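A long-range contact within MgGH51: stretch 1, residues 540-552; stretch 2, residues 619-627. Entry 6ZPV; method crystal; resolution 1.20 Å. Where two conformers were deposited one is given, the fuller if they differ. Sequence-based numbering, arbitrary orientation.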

# COMPACT_ATOMS: atom_id res chain seq x y z
N THR A 540 11.85 -19.72 -16.46
CA THR A 540 10.61 -20.42 -16.12
C THR A 540 9.78 -20.67 -17.35
O THR A 540 10.06 -20.07 -18.41
CB THR A 540 9.79 -19.66 -15.03
OG1 THR A 540 9.38 -18.40 -15.57
CG2 THR A 540 10.58 -19.50 -13.75
N ARG A 541 8.79 -21.52 -17.22
CA ARG A 541 7.94 -21.95 -18.36
C ARG A 541 6.49 -22.08 -17.90
O ARG A 541 6.26 -22.65 -16.84
CB ARG A 541 8.53 -23.25 -18.94
CG ARG A 541 7.80 -23.81 -20.16
CD ARG A 541 8.56 -24.99 -20.77
NE ARG A 541 7.92 -25.59 -21.93
CZ ARG A 541 6.92 -26.48 -21.89
NH1 ARG A 541 6.44 -26.92 -20.72
NH2 ARG A 541 6.35 -26.90 -23.02
N ALA A 542 5.58 -21.62 -18.73
CA ALA A 542 4.15 -21.86 -18.54
C ALA A 542 3.79 -23.24 -19.08
O ALA A 542 3.90 -23.50 -20.29
CB ALA A 542 3.39 -20.78 -19.23
N SER A 543 3.41 -24.14 -18.17
CA SER A 543 3.16 -25.53 -18.54
C SER A 543 2.11 -25.67 -19.66
O SER A 543 2.25 -26.61 -20.47
CB SER A 543 2.76 -26.31 -17.32
OG SER A 543 1.52 -25.84 -16.80
N SER A 544 1.09 -24.81 -19.68
CA SER A 544 -0.09 -24.94 -20.56
C SER A 544 0.28 -24.50 -21.98
O SER A 544 -0.27 -25.02 -22.90
CB SER A 544 -1.23 -24.11 -20.03
OG SER A 544 -0.95 -22.69 -20.05
N SER A 545 1.12 -23.50 -22.13
CA SER A 545 1.40 -22.84 -23.44
C SER A 545 2.80 -23.11 -23.97
O SER A 545 3.04 -22.90 -25.19
CB SER A 545 1.19 -21.34 -23.35
OG SER A 545 2.19 -20.85 -22.48
N GLY A 546 3.74 -23.47 -23.09
CA GLY A 546 5.16 -23.54 -23.42
C GLY A 546 5.84 -22.17 -23.50
O GLY A 546 7.03 -22.13 -23.83
N LYS A 547 5.14 -21.07 -23.16
CA LYS A 547 5.81 -19.75 -23.09
C LYS A 547 6.92 -19.86 -22.04
O LYS A 547 6.69 -20.31 -20.90
CB LYS A 547 4.82 -18.66 -22.78
CG LYS A 547 4.07 -18.11 -23.92
CD LYS A 547 3.38 -16.85 -23.47
CE LYS A 547 2.86 -16.11 -24.64
NZ LYS A 547 2.11 -14.96 -24.11
N THR A 548 8.13 -19.46 -22.43
CA THR A 548 9.34 -19.66 -21.65
C THR A 548 10.00 -18.30 -21.46
O THR A 548 10.31 -17.60 -22.47
CB THR A 548 10.26 -20.67 -22.35
OG1 THR A 548 9.54 -21.89 -22.56
CG2 THR A 548 11.54 -20.94 -21.59
N PHE A 549 10.19 -17.93 -20.20
CA PHE A 549 10.59 -16.56 -19.79
C PHE A 549 12.00 -16.59 -19.27
O PHE A 549 12.26 -17.20 -18.23
CB PHE A 549 9.63 -16.06 -18.73
CG PHE A 549 8.18 -16.21 -19.05
CD1 PHE A 549 7.55 -15.32 -19.89
CD2 PHE A 549 7.44 -17.23 -18.49
CE1 PHE A 549 6.20 -15.43 -20.19
CE2 PHE A 549 6.10 -17.37 -18.75
CZ PHE A 549 5.49 -16.48 -19.62
N ILE A 550 12.91 -15.98 -20.01
CA ILE A 550 14.33 -15.89 -19.66
C ILE A 550 14.59 -14.51 -19.12
O ILE A 550 14.56 -13.52 -19.86
CB ILE A 550 15.20 -16.21 -20.89
CG1 ILE A 550 14.90 -17.56 -21.51
CG2 ILE A 550 16.67 -16.05 -20.52
CD1 ILE A 550 15.47 -17.76 -22.89
N LYS A 551 14.77 -14.41 -17.80
CA LYS A 551 14.96 -13.11 -17.11
C LYS A 551 16.42 -12.93 -16.79
O LYS A 551 17.03 -13.84 -16.23
CB LYS A 551 14.03 -13.05 -15.86
CG LYS A 551 12.56 -13.12 -16.22
CD LYS A 551 11.60 -12.62 -15.22
CE LYS A 551 11.46 -13.52 -14.04
NZ LYS A 551 10.05 -14.19 -13.95
N ILE A 552 16.96 -11.78 -17.18
CA ILE A 552 18.42 -11.54 -17.14
C ILE A 552 18.68 -10.20 -16.46
O ILE A 552 18.18 -9.14 -16.93
CB ILE A 552 19.00 -11.49 -18.55
CG1 ILE A 552 18.61 -12.73 -19.37
CG2 ILE A 552 20.51 -11.30 -18.50
CD1 ILE A 552 18.77 -12.58 -20.87
N VAL A 619 17.81 -4.88 -16.98
CA VAL A 619 16.93 -5.99 -16.68
C VAL A 619 16.24 -6.33 -18.01
O VAL A 619 15.62 -5.46 -18.63
CB VAL A 619 15.83 -5.66 -15.64
CG1 VAL A 619 14.99 -6.89 -15.36
CG2 VAL A 619 16.47 -5.12 -14.37
N SER A 620 16.34 -7.59 -18.43
CA SER A 620 15.81 -8.03 -19.73
C SER A 620 14.95 -9.26 -19.53
O SER A 620 15.28 -10.13 -18.70
CB SER A 620 16.90 -8.31 -20.73
OG SER A 620 17.80 -7.21 -20.85
N VAL A 621 13.93 -9.40 -20.36
CA VAL A 621 13.12 -10.63 -20.42
C VAL A 621 13.02 -11.03 -21.89
O VAL A 621 12.54 -10.23 -22.71
CB VAL A 621 11.71 -10.44 -19.86
CG1 VAL A 621 10.94 -11.75 -19.92
CG2 VAL A 621 11.77 -9.87 -18.45
N ILE A 622 13.44 -12.25 -22.18
CA ILE A 622 13.28 -12.85 -23.51
C ILE A 622 12.22 -13.92 -23.37
O ILE A 622 12.38 -14.83 -22.51
CB ILE A 622 14.61 -13.41 -24.08
CG1 ILE A 622 15.57 -12.26 -24.30
CG2 ILE A 622 14.31 -14.18 -25.38
CD1 ILE A 622 16.99 -12.70 -24.70
N THR A 623 11.16 -13.88 -24.18
CA THR A 623 10.08 -14.88 -24.14
C THR A 623 10.08 -15.64 -25.46
O THR A 623 9.89 -15.02 -26.53
CB THR A 623 8.73 -14.24 -23.88
OG1 THR A 623 8.80 -13.46 -22.67
CG2 THR A 623 7.65 -15.28 -23.75
N VAL A 624 10.22 -16.94 -25.38
CA VAL A 624 10.12 -17.85 -26.54
C VAL A 624 9.08 -18.92 -26.21
O VAL A 624 8.65 -19.03 -25.05
CB VAL A 624 11.51 -18.48 -26.85
CG1 VAL A 624 12.45 -17.41 -27.33
CG2 VAL A 624 12.10 -19.28 -25.72
N THR A 625 8.70 -19.72 -27.17
CA THR A 625 7.87 -20.91 -26.94
C THR A 625 8.78 -22.13 -27.03
O THR A 625 9.49 -22.28 -28.02
CB THR A 625 6.66 -20.96 -27.84
OG1 THR A 625 5.90 -19.76 -27.65
CG2 THR A 625 5.80 -22.14 -27.56
N THR A 626 8.65 -23.05 -26.06
CA THR A 626 9.42 -24.32 -26.08
C THR A 626 8.49 -25.50 -25.86
O THR A 626 7.49 -25.36 -25.13
CB THR A 626 10.55 -24.34 -25.05
OG1 THR A 626 9.99 -24.36 -23.74
CG2 THR A 626 11.49 -23.18 -25.21
N ASN A 627 8.87 -26.64 -26.40
CA ASN A 627 8.20 -27.94 -26.10
C ASN A 627 9.26 -29.05 -26.21
O ASN A 627 10.34 -28.81 -26.76
CB ASN A 627 6.94 -28.19 -26.96
CG ASN A 627 5.76 -27.24 -26.75
OD1 ASN A 627 4.94 -27.46 -25.83
ND2 ASN A 627 5.60 -26.23 -27.63
OXT ASN A 627 8.99 -30.19 -25.76
O HOH W 1 3.49 -24.73 -27.25
O HOH W 2 19.68 -7.67 -18.96

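The strongest polar cluster gathers at the C-terminal end of the chain, around T626. The extended side chain of R541, t at chi1, chi2 and chi3, reaches T626 with two nitrogens: R541 NH2 donates to the carbonyl T626 O at 2.9 Å, and R541 NE donates both to T626 O (3.2 Å) and to T626 OG1 (3.0 Å). T626 O lies at the guanidinium edge, near its plane, where the N-H bonds point. N627 OD1 also lies near the guanidinium plane, off its NH2 end, 3.2 Å from R541 NH2. T626 OG1 accepts from the arginine and donates its own hydrogen bond to T548 OG1 (2.8 Å), which in turn donates to G546 O (2.8 Å between T548 OG1 and G546 O). The chain of donors closes on the backbone, because G546 O also accepts from T626 N at 2.9 Å.

From here the two strands run antiparallel, their directions 155° apart, and the backbone ladder continues in pairs of short bonds. T548 N donates to V624 O (2.7 Å) and V624 N to T548 O (3.0 Å); I550 N donates to I622 O (2.8 Å) and I622 N to I550 O (2.9 Å); I552 N to S620 O and S620 N to I552 O are both 2.8 Å. The intervening pairs, K547 with T625, F549 with T623 and K551 with V621, are non-hydrogen-bonded and bring their CA atoms to 4.5-4.7 Å. CA-H...O contacts supplement the ladder, the shortest from T623 CA to T548 O at 3.2 Å.

G546 leads into the strand with a phi of 77°, a value that favours glycine; an ideal CB here would clash with T626 O at 2.4 Å. Two waters extend the polar network: one donates to S545 O (2.8 Å) and accepts from N627 ND2 (2.6 Å), while the other donates to I552 O (2.9 Å) and hydrogen-bonds S620 OG (2.7 Å).

Alternation along the strands sorts the side chains onto two faces. T548, I550 and I552 share one with V624, I622 and S620. There I550 CB meets I622 CB at 4.3 Å, and I552 CD1 meets I622 CD1 at 4.2 Å, so I622 packs against both isoleucines. On the other face, T623 OG1 approaches the edge of the F549 ring, 3.6 Å from F549 CD1, and K551 CG lies 4.0 Å from V621 CG2; the aliphatic part of the lysine packs against the valine while its end leads away. Together the stretches bury 766 Å².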